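Local coordinates for alanine glyoxylate transaminase (Thermococcus litoralis, PDB 2ZC0), which probably transfers the amino group of alanine to glyoxylate as a pyridoxal-phosphate-dependent aminotransferase, working as a homodimer, at residues A[181-186]-A[216-221]; A[128-133]-A[185-190]; A[189-194]-A[330-335]. All blocks are in the same frame, centred on the assembly; numbering follows the deposited sequence.

Contact 1: residues A[181-186]-A[216-221]. With PMP (4'-deoxy-4'-aminopyridoxal-5'-phosphate), chain F.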
# COMPACT_ATOMS: atom_id res chain seq x y z
N ILE A 181 -19.04 -1.06 19.64
CA ILE A 181 -19.20 -0.18 20.79
C ILE A 181 -20.42 -0.75 21.52
O ILE A 181 -21.54 -0.24 21.40
CB ILE A 181 -19.53 1.27 20.33
CG1 ILE A 181 -18.57 1.69 19.20
CG2 ILE A 181 -19.46 2.22 21.52
CD1 ILE A 181 -18.92 3.00 18.51
N PRO A 182 -20.22 -1.84 22.29
CA PRO A 182 -21.30 -2.51 23.04
C PRO A 182 -22.16 -1.64 23.97
O PRO A 182 -23.38 -1.75 23.95
CB PRO A 182 -20.56 -3.62 23.79
CG PRO A 182 -19.37 -3.90 22.89
CD PRO A 182 -18.93 -2.51 22.53
N THR A 183 -21.53 -0.78 24.76
CA THR A 183 -22.28 0.04 25.71
C THR A 183 -22.39 1.54 25.39
O THR A 183 -21.37 2.22 25.17
CB THR A 183 -21.72 -0.11 27.13
OG1 THR A 183 -21.72 -1.49 27.50
CG2 THR A 183 -22.55 0.67 28.12
N GLY A 184 -23.64 2.02 25.38
CA GLY A 184 -23.93 3.42 25.10
C GLY A 184 -23.26 3.90 23.83
O GLY A 184 -22.50 4.88 23.83
N GLN A 185 -23.55 3.22 22.73
CA GLN A 185 -22.94 3.53 21.44
C GLN A 185 -23.12 4.96 20.95
O GLN A 185 -24.11 5.63 21.24
CB GLN A 185 -23.49 2.60 20.34
CG GLN A 185 -22.61 2.55 19.08
CD GLN A 185 -23.38 2.61 17.77
OE1 GLN A 185 -24.10 3.57 17.51
NE2 GLN A 185 -23.22 1.59 16.93
N ASN A 186 -22.12 5.42 20.22
CA ASN A 186 -22.13 6.73 19.58
C ASN A 186 -22.34 6.22 18.15
O ASN A 186 -21.56 5.39 17.68
CB ASN A 186 -20.76 7.41 19.72
CG ASN A 186 -20.70 8.77 19.03
OD1 ASN A 186 -21.50 9.08 18.16
ND2 ASN A 186 -19.72 9.58 19.42
N ALA A 216 -15.64 3.40 25.46
CA ALA A 216 -15.73 4.83 25.74
C ALA A 216 -16.83 5.22 26.74
O ALA A 216 -16.64 6.14 27.54
CB ALA A 216 -15.93 5.61 24.44
N TYR A 217 -17.96 4.52 26.73
CA TYR A 217 -19.05 4.86 27.64
C TYR A 217 -19.37 3.83 28.71
O TYR A 217 -20.45 3.87 29.30
CB TYR A 217 -20.31 5.18 26.81
CG TYR A 217 -20.05 6.25 25.77
CD1 TYR A 217 -19.78 5.91 24.44
CD2 TYR A 217 -19.96 7.59 26.15
CE1 TYR A 217 -19.40 6.88 23.51
CE2 TYR A 217 -19.59 8.57 25.23
CZ TYR A 217 -19.30 8.21 23.91
OH TYR A 217 -18.89 9.18 23.03
N ASN A 218 -18.43 2.94 28.99
CA ASN A 218 -18.65 1.90 29.99
C ASN A 218 -18.86 2.45 31.38
O ASN A 218 -19.40 1.77 32.24
CB ASN A 218 -17.47 0.92 30.00
CG ASN A 218 -17.50 0.00 28.82
OD1 ASN A 218 -18.02 0.37 27.77
ND2 ASN A 218 -16.95 -1.19 28.97
N PHE A 219 -18.42 3.68 31.58
CA PHE A 219 -18.56 4.31 32.88
C PHE A 219 -19.65 5.36 32.92
O PHE A 219 -19.75 6.12 33.88
CB PHE A 219 -17.20 4.88 33.31
CG PHE A 219 -16.11 3.85 33.32
CD1 PHE A 219 -15.15 3.82 32.31
CD2 PHE A 219 -16.08 2.86 34.30
CE1 PHE A 219 -14.18 2.82 32.28
CE2 PHE A 219 -15.11 1.85 34.27
CZ PHE A 219 -14.16 1.83 33.25
N MET A 220 -20.47 5.42 31.88
CA MET A 220 -21.59 6.35 31.85
C MET A 220 -22.87 5.55 31.70
O MET A 220 -23.75 5.93 30.93
CB MET A 220 -21.50 7.35 30.69
CG MET A 220 -20.28 8.24 30.71
SD MET A 220 -20.68 9.87 30.07
CE MET A 220 -21.39 9.46 28.54
N ARG A 221 -22.95 4.42 32.40
CA ARG A 221 -24.13 3.56 32.36
C ARG A 221 -25.10 4.05 33.42
O ARG A 221 -24.69 4.59 34.44
CB ARG A 221 -23.77 2.10 32.64
CG ARG A 221 -24.03 1.17 31.47
CD ARG A 221 -24.22 -0.26 31.94
NE ARG A 221 -23.10 -0.71 32.76
CZ ARG A 221 -23.23 -1.37 33.91
NH1 ARG A 221 -22.15 -1.73 34.59
NH2 ARG A 221 -24.44 -1.65 34.38
N1 PMP F . -14.90 6.00 20.86
C2 PMP F . -16.15 6.51 20.78
C2A PMP F . -17.28 5.52 20.45
C3 PMP F . -16.41 7.89 20.99
O3 PMP F . -17.71 8.37 20.89
C4 PMP F . -15.30 8.76 21.29
C4A PMP F . -15.58 10.26 21.51
N4A PMP F . -14.93 11.13 20.54
C5 PMP F . -13.89 8.13 21.36
C6 PMP F . -13.76 6.74 21.14
C5A PMP F . -12.63 8.95 21.68
O4P PMP F . -12.71 9.34 22.71
P PMP F . -11.33 10.18 23.15
O1P PMP F . -10.22 9.44 24.50
O2P PMP F . -11.97 11.84 23.83
O3P PMP F . -10.23 10.53 21.74
O HOH W 1 -18.57 -0.47 25.40
O HOH W 2 -18.49 2.44 25.02
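Part of the cofactor pocket of this pyridoxal-phosphate-dependent aminotransferase is built here from two loops that follow neighbouring parallel strands, 175-180 and 210-214, of the central sheet, and both loops converge on the phenolic O3 of PMP. Asn186, with CG anti to its backbone N (chi1 178°), donates ND2 to O3 of PMP at 2.8 Å, the N-H...O angle being 157°. Tyr217 OH lies 2.6 Å from the same O3, a hydrogen bond in which either oxygen could be the donor. The two side chains cross obliquely, amide and ring planes 62° apart. Ala216 places CB 3.7 Å from N1 of PMP, while Ile181 CD1 touches its C2A methyl.

Between the segments themselves, the Tyr217 ring packs on the 183-184 backbone: Gly184 O comes within 3.0 Å of Tyr217 CD1, and Thr183 O sits at the ring edge, near its plane. No direct hydrogen bond joins 181-186 to 216-221. Water does so instead: one molecule accepts from Thr183 N and donates to Asn218 OD1 at 2.6 Å, and a second donates to Thr183 O while accepting from Tyr217 N at 2.7 Å. Farther out, Thr183 CG2, anti to its backbone N, packs on Arg221 CG at 3.7 Å. Tyr217 OH also bonds to Lys247. The Asn186 N-H, and Tyr217 OH if it donates, would be expected to favour an ionised O3.

Contact 2: residues A[128-133]-A[185-190]; sequences ENPSYI and QNPMGV. With PMP (4'-deoxy-4'-aminopyridoxal-5'-phosphate), chain F.
Four side-chain pairs carry this contact: one end to end, one at about a right angle and two oblique. Glu128 and Gln185 meet end to end, carboxylate and amide planes 45° apart. Gln185 has CG anti to its backbone N and bends at chi2, which brings NE2 to Glu128 OE1 at 2.9 Å. The bond is nearly straight (166°) and leaves in the amide plane, but it strikes OE1 from above the plane of the carboxylate. The same NE2 also donates to Pro130 O at 3.1 Å, again from above the carbonyl plane. At the other end of the amide, OE1 of Gln185 takes Met188 N at 3.0 Å, within its carbonyl plane, so three bonds fix the rotation of this buried group. Glu128 is itself steadied through OE2 by Thr180.

Beside this polar cluster, the ring of Pro130 meets two apolar neighbours. Its CG touches Met188 CG at 3.5 Å, the side chains crossing at about a right angle, and meets Pro187 CG obliquely. Both prolines follow cis peptide bonds.

Toward the cofactor, Tyr132 has CG anti to its backbone N (chi1 -179°), which extends the phenol across PMP. C3 of PMP lies over one ring face, 3.5 Å above its plane and offset toward the rim, while CD2 contacts Asn186 ND2 obliquely. Tyr132 OH accepts from N4A of PMP at 2.5 Å. Tyr132, the N-cap of helix 133-140, is also packed by Phe277 of the second subunit. An aromatic ring laid over the pyridine in this offset way, with an asparagine at O3, is as in other fold-type I aminotransferases.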
# COMPACT_ATOMS: atom_id res chain seq x y z
N GLU A 128 -20.80 -1.76 13.23
CA GLU A 128 -22.25 -1.67 13.40
C GLU A 128 -22.69 -0.64 12.36
O GLU A 128 -21.85 0.03 11.76
CB GLU A 128 -22.58 -1.18 14.82
CG GLU A 128 -22.40 -2.25 15.89
CD GLU A 128 -21.76 -1.74 17.16
OE1 GLU A 128 -21.36 -0.56 17.20
OE2 GLU A 128 -21.63 -2.53 18.12
N ASN A 129 -24.00 -0.54 12.10
CA ASN A 129 -24.52 0.46 11.16
C ASN A 129 -25.73 1.12 11.82
O ASN A 129 -26.76 0.47 12.01
CB ASN A 129 -24.93 -0.17 9.81
CG ASN A 129 -25.36 0.89 8.77
OD1 ASN A 129 -24.98 2.06 8.86
ND2 ASN A 129 -26.14 0.46 7.78
N PRO A 130 -25.61 2.41 12.19
CA PRO A 130 -24.42 3.26 12.04
C PRO A 130 -23.33 2.93 13.06
O PRO A 130 -23.47 2.00 13.86
CB PRO A 130 -24.98 4.65 12.27
CG PRO A 130 -25.94 4.38 13.41
CD PRO A 130 -26.68 3.15 12.88
N SER A 131 -22.24 3.71 13.03
CA SER A 131 -21.12 3.55 13.96
C SER A 131 -20.48 4.93 14.16
O SER A 131 -20.86 5.89 13.49
CB SER A 131 -20.09 2.54 13.41
OG SER A 131 -18.95 2.44 14.26
N TYR A 132 -19.53 5.03 15.08
CA TYR A 132 -18.83 6.29 15.38
C TYR A 132 -18.09 6.77 14.12
O TYR A 132 -17.16 6.11 13.67
CB TYR A 132 -17.84 6.06 16.52
CG TYR A 132 -17.07 7.29 16.95
CD1 TYR A 132 -15.75 7.18 17.41
CD2 TYR A 132 -17.65 8.55 16.88
CE1 TYR A 132 -15.02 8.30 17.77
CE2 TYR A 132 -16.93 9.69 17.25
CZ TYR A 132 -15.61 9.55 17.69
OH TYR A 132 -14.89 10.67 18.04
N ILE A 133 -18.49 7.91 13.55
CA ILE A 133 -17.85 8.39 12.33
C ILE A 133 -16.33 8.51 12.36
O ILE A 133 -15.68 8.20 11.38
CB ILE A 133 -18.40 9.74 11.84
CG1 ILE A 133 -18.76 10.63 13.02
CG2 ILE A 133 -19.58 9.51 10.96
CD1 ILE A 133 -17.59 11.19 13.75
N GLN A 185 -23.55 3.22 22.73
CA GLN A 185 -22.94 3.53 21.44
C GLN A 185 -23.12 4.96 20.95
O GLN A 185 -24.11 5.63 21.24
CB GLN A 185 -23.49 2.60 20.34
CG GLN A 185 -22.61 2.55 19.08
CD GLN A 185 -23.38 2.61 17.77
OE1 GLN A 185 -24.10 3.57 17.51
NE2 GLN A 185 -23.22 1.59 16.93
N ASN A 186 -22.12 5.42 20.22
CA ASN A 186 -22.13 6.73 19.58
C ASN A 186 -22.34 6.22 18.15
O ASN A 186 -21.56 5.39 17.68
CB ASN A 186 -20.76 7.41 19.72
CG ASN A 186 -20.70 8.77 19.03
OD1 ASN A 186 -21.50 9.08 18.16
ND2 ASN A 186 -19.72 9.58 19.42
N PRO A 187 -23.37 6.71 17.44
CA PRO A 187 -24.39 7.70 17.78
C PRO A 187 -25.73 7.16 18.29
O PRO A 187 -26.51 7.91 18.88
CB PRO A 187 -24.57 8.43 16.46
CG PRO A 187 -24.56 7.27 15.49
CD PRO A 187 -23.45 6.36 16.01
N MET A 188 -26.01 5.88 18.07
CA MET A 188 -27.28 5.30 18.48
C MET A 188 -27.61 5.33 19.96
O MET A 188 -28.79 5.40 20.34
CB MET A 188 -27.41 3.87 17.95
CG MET A 188 -27.64 3.80 16.44
SD MET A 188 -29.23 4.52 15.89
CE MET A 188 -30.11 3.05 15.46
N GLY A 189 -26.59 5.27 20.81
CA GLY A 189 -26.82 5.31 22.24
C GLY A 189 -27.40 4.04 22.83
O GLY A 189 -27.82 4.02 23.98
N VAL A 190 -27.44 2.98 22.02
CA VAL A 190 -27.97 1.69 22.46
C VAL A 190 -26.83 0.81 22.96
O VAL A 190 -25.67 1.03 22.59
CB VAL A 190 -28.67 0.98 21.29
CG1 VAL A 190 -29.79 1.85 20.74
CG2 VAL A 190 -27.67 0.67 20.19
N1 PMP F . -14.90 6.00 20.86
C2 PMP F . -16.15 6.51 20.78
C2A PMP F . -17.28 5.52 20.45
C3 PMP F . -16.41 7.89 20.99
O3 PMP F . -17.71 8.37 20.89
C4 PMP F . -15.30 8.76 21.29
C4A PMP F . -15.58 10.26 21.51
N4A PMP F . -14.93 11.13 20.54
C5 PMP F . -13.89 8.13 21.36
C6 PMP F . -13.76 6.74 21.14
C5A PMP F . -12.63 8.95 21.68
O4P PMP F . -12.71 9.34 22.71
P PMP F . -11.33 10.18 23.15
O1P PMP F . -10.22 9.44 24.50
O2P PMP F . -11.97 11.84 23.83
O3P PMP F . -10.23 10.53 21.74

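Contact 3: residues A[189-194]-A[330-335]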
# COMPACT_ATOMS: atom_id res chain seq x y z
N GLY A 189 -26.59 5.27 20.81
CA GLY A 189 -26.82 5.31 22.24
C GLY A 189 -27.40 4.04 22.83
O GLY A 189 -27.82 4.02 23.98
N VAL A 190 -27.44 2.98 22.02
CA VAL A 190 -27.97 1.69 22.46
C VAL A 190 -26.83 0.81 22.96
O VAL A 190 -25.67 1.03 22.59
CB VAL A 190 -28.67 0.98 21.29
CG1 VAL A 190 -29.79 1.85 20.74
CG2 VAL A 190 -27.67 0.67 20.19
N THR A 191 -27.15 -0.17 23.80
CA THR A 191 -26.13 -1.06 24.33
C THR A 191 -26.45 -2.53 24.08
O THR A 191 -27.56 -2.99 24.35
CB THR A 191 -25.92 -0.90 25.84
OG1 THR A 191 -26.86 -1.70 26.54
CG2 THR A 191 -26.08 0.53 26.25
N MET A 192 -25.46 -3.24 23.57
CA MET A 192 -25.57 -4.66 23.26
C MET A 192 -25.97 -5.45 24.50
O MET A 192 -25.48 -5.18 25.60
CB MET A 192 -24.24 -5.17 22.73
CG MET A 192 -24.30 -6.53 22.10
SD MET A 192 -22.67 -7.04 21.54
CE MET A 192 -22.53 -6.03 20.08
N SER A 193 -26.87 -6.41 24.33
CA SER A 193 -27.31 -7.23 25.44
C SER A 193 -26.29 -8.34 25.68
O SER A 193 -25.57 -8.75 24.76
CB SER A 193 -28.69 -7.83 25.14
OG SER A 193 -28.63 -8.77 24.08
N MET A 194 -26.22 -8.83 26.92
CA MET A 194 -25.28 -9.89 27.27
C MET A 194 -25.50 -11.10 26.36
O MET A 194 -24.55 -11.80 26.01
CB MET A 194 -25.45 -10.30 28.74
CG MET A 194 -25.10 -9.22 29.77
SD MET A 194 -23.38 -8.61 29.70
CE MET A 194 -22.46 -10.17 29.78
N LYS A 330 -33.83 5.20 23.43
CA LYS A 330 -33.91 5.41 24.87
C LYS A 330 -32.67 4.74 25.45
O LYS A 330 -32.70 3.56 25.80
CB LYS A 330 -35.16 4.73 25.44
CG LYS A 330 -36.45 5.02 24.70
CD LYS A 330 -36.85 6.48 24.80
CE LYS A 330 -38.31 6.65 24.42
NZ LYS A 330 -38.60 6.14 23.04
N PRO A 331 -31.57 5.48 25.56
CA PRO A 331 -30.32 4.95 26.09
C PRO A 331 -30.32 4.65 27.59
O PRO A 331 -30.92 5.38 28.37
CB PRO A 331 -29.31 6.05 25.73
CG PRO A 331 -30.14 7.29 25.84
CD PRO A 331 -31.41 6.88 25.12
N ILE A 332 -29.65 3.57 27.98
CA ILE A 332 -29.54 3.20 29.38
C ILE A 332 -28.12 3.60 29.77
O ILE A 332 -27.70 3.49 30.93
CB ILE A 332 -29.71 1.66 29.60
CG1 ILE A 332 -28.58 0.90 28.90
CG2 ILE A 332 -31.07 1.22 29.09
CD1 ILE A 332 -28.67 -0.62 29.02
N ALA A 333 -27.38 4.08 28.78
CA ALA A 333 -26.01 4.50 29.00
C ALA A 333 -25.55 5.43 27.88
O ALA A 333 -26.20 5.53 26.83
CB ALA A 333 -25.10 3.28 29.06
N GLY A 334 -24.43 6.10 28.12
CA GLY A 334 -23.90 6.99 27.10
C GLY A 334 -24.25 8.44 27.31
O GLY A 334 -24.46 8.90 28.44
N MET A 335 -24.32 9.17 26.20
CA MET A 335 -24.60 10.60 26.26
C MET A 335 -25.33 11.10 25.02
O MET A 335 -25.66 12.27 24.90
CB MET A 335 -23.28 11.37 26.43
CG MET A 335 -22.19 10.94 25.46
SD MET A 335 -20.64 11.85 25.65
CE MET A 335 -20.76 12.79 24.27
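Two loops of the aminotransferase fold pack together here, one running from strand 175-180 of the large central sheet toward helix 194-207, the other leading from helix 295-322 into strand 336-340 of the small antiparallel sheet. The loops that lead from and into these sheets meet by van der Waals contact, with no hydrogen bond between the segments. Along 330-335, Pro331 comes first to the interface: its CB lies 3.1 Å from Gly189 O, and the CA atoms of Gly189 and Pro331, 5.2 Å apart, are the nearest CA pair. Gly189, at phi 73°, sets its carbonyl against the proline ring. Pro331 O turns elsewhere, to Arg312.

Ile332 follows with CG1 in the crowded position between its backbone N and carbonyl carbon (chi1 63°), and chi2 extended at -179°. This swings its end toward Thr191, which it crosses obliquely, CG1 lying 3.7 Å from Thr191 CG2. The closest side-chain to side-chain pair is Ile332 CD1 with Thr191 OG1, at 3.3 Å. Ala333 adds its methyl on the same threonine, its CB 4.1 Å from Thr191 CG2.

How the contacts relate
The segment 181-194 threads all three contacts: contacts 1 and 2 share Gln185 and Asn186, and contacts 2 and 3 share Gly189 and Val190. Contacts 1 and 2 have centres about 10 Å apart and both touch PMP; Ile181 CD1 of contact 1 packs on Tyr132 CB of contact 2 at 3.8 Å. Contact 3 does not touch the cofactor, whose nearest atoms lie about 10 Å from Gly189. Its centre nevertheless lies about 7 Å from that of contact 1, and two probable backbone hydrogen bonds tie them, Pro182 O to Met192 N (2.6 Å) and Met220 O to Gly334 N (2.9 Å). Contact 3 is thus tied by backbone to each segment of contact 1.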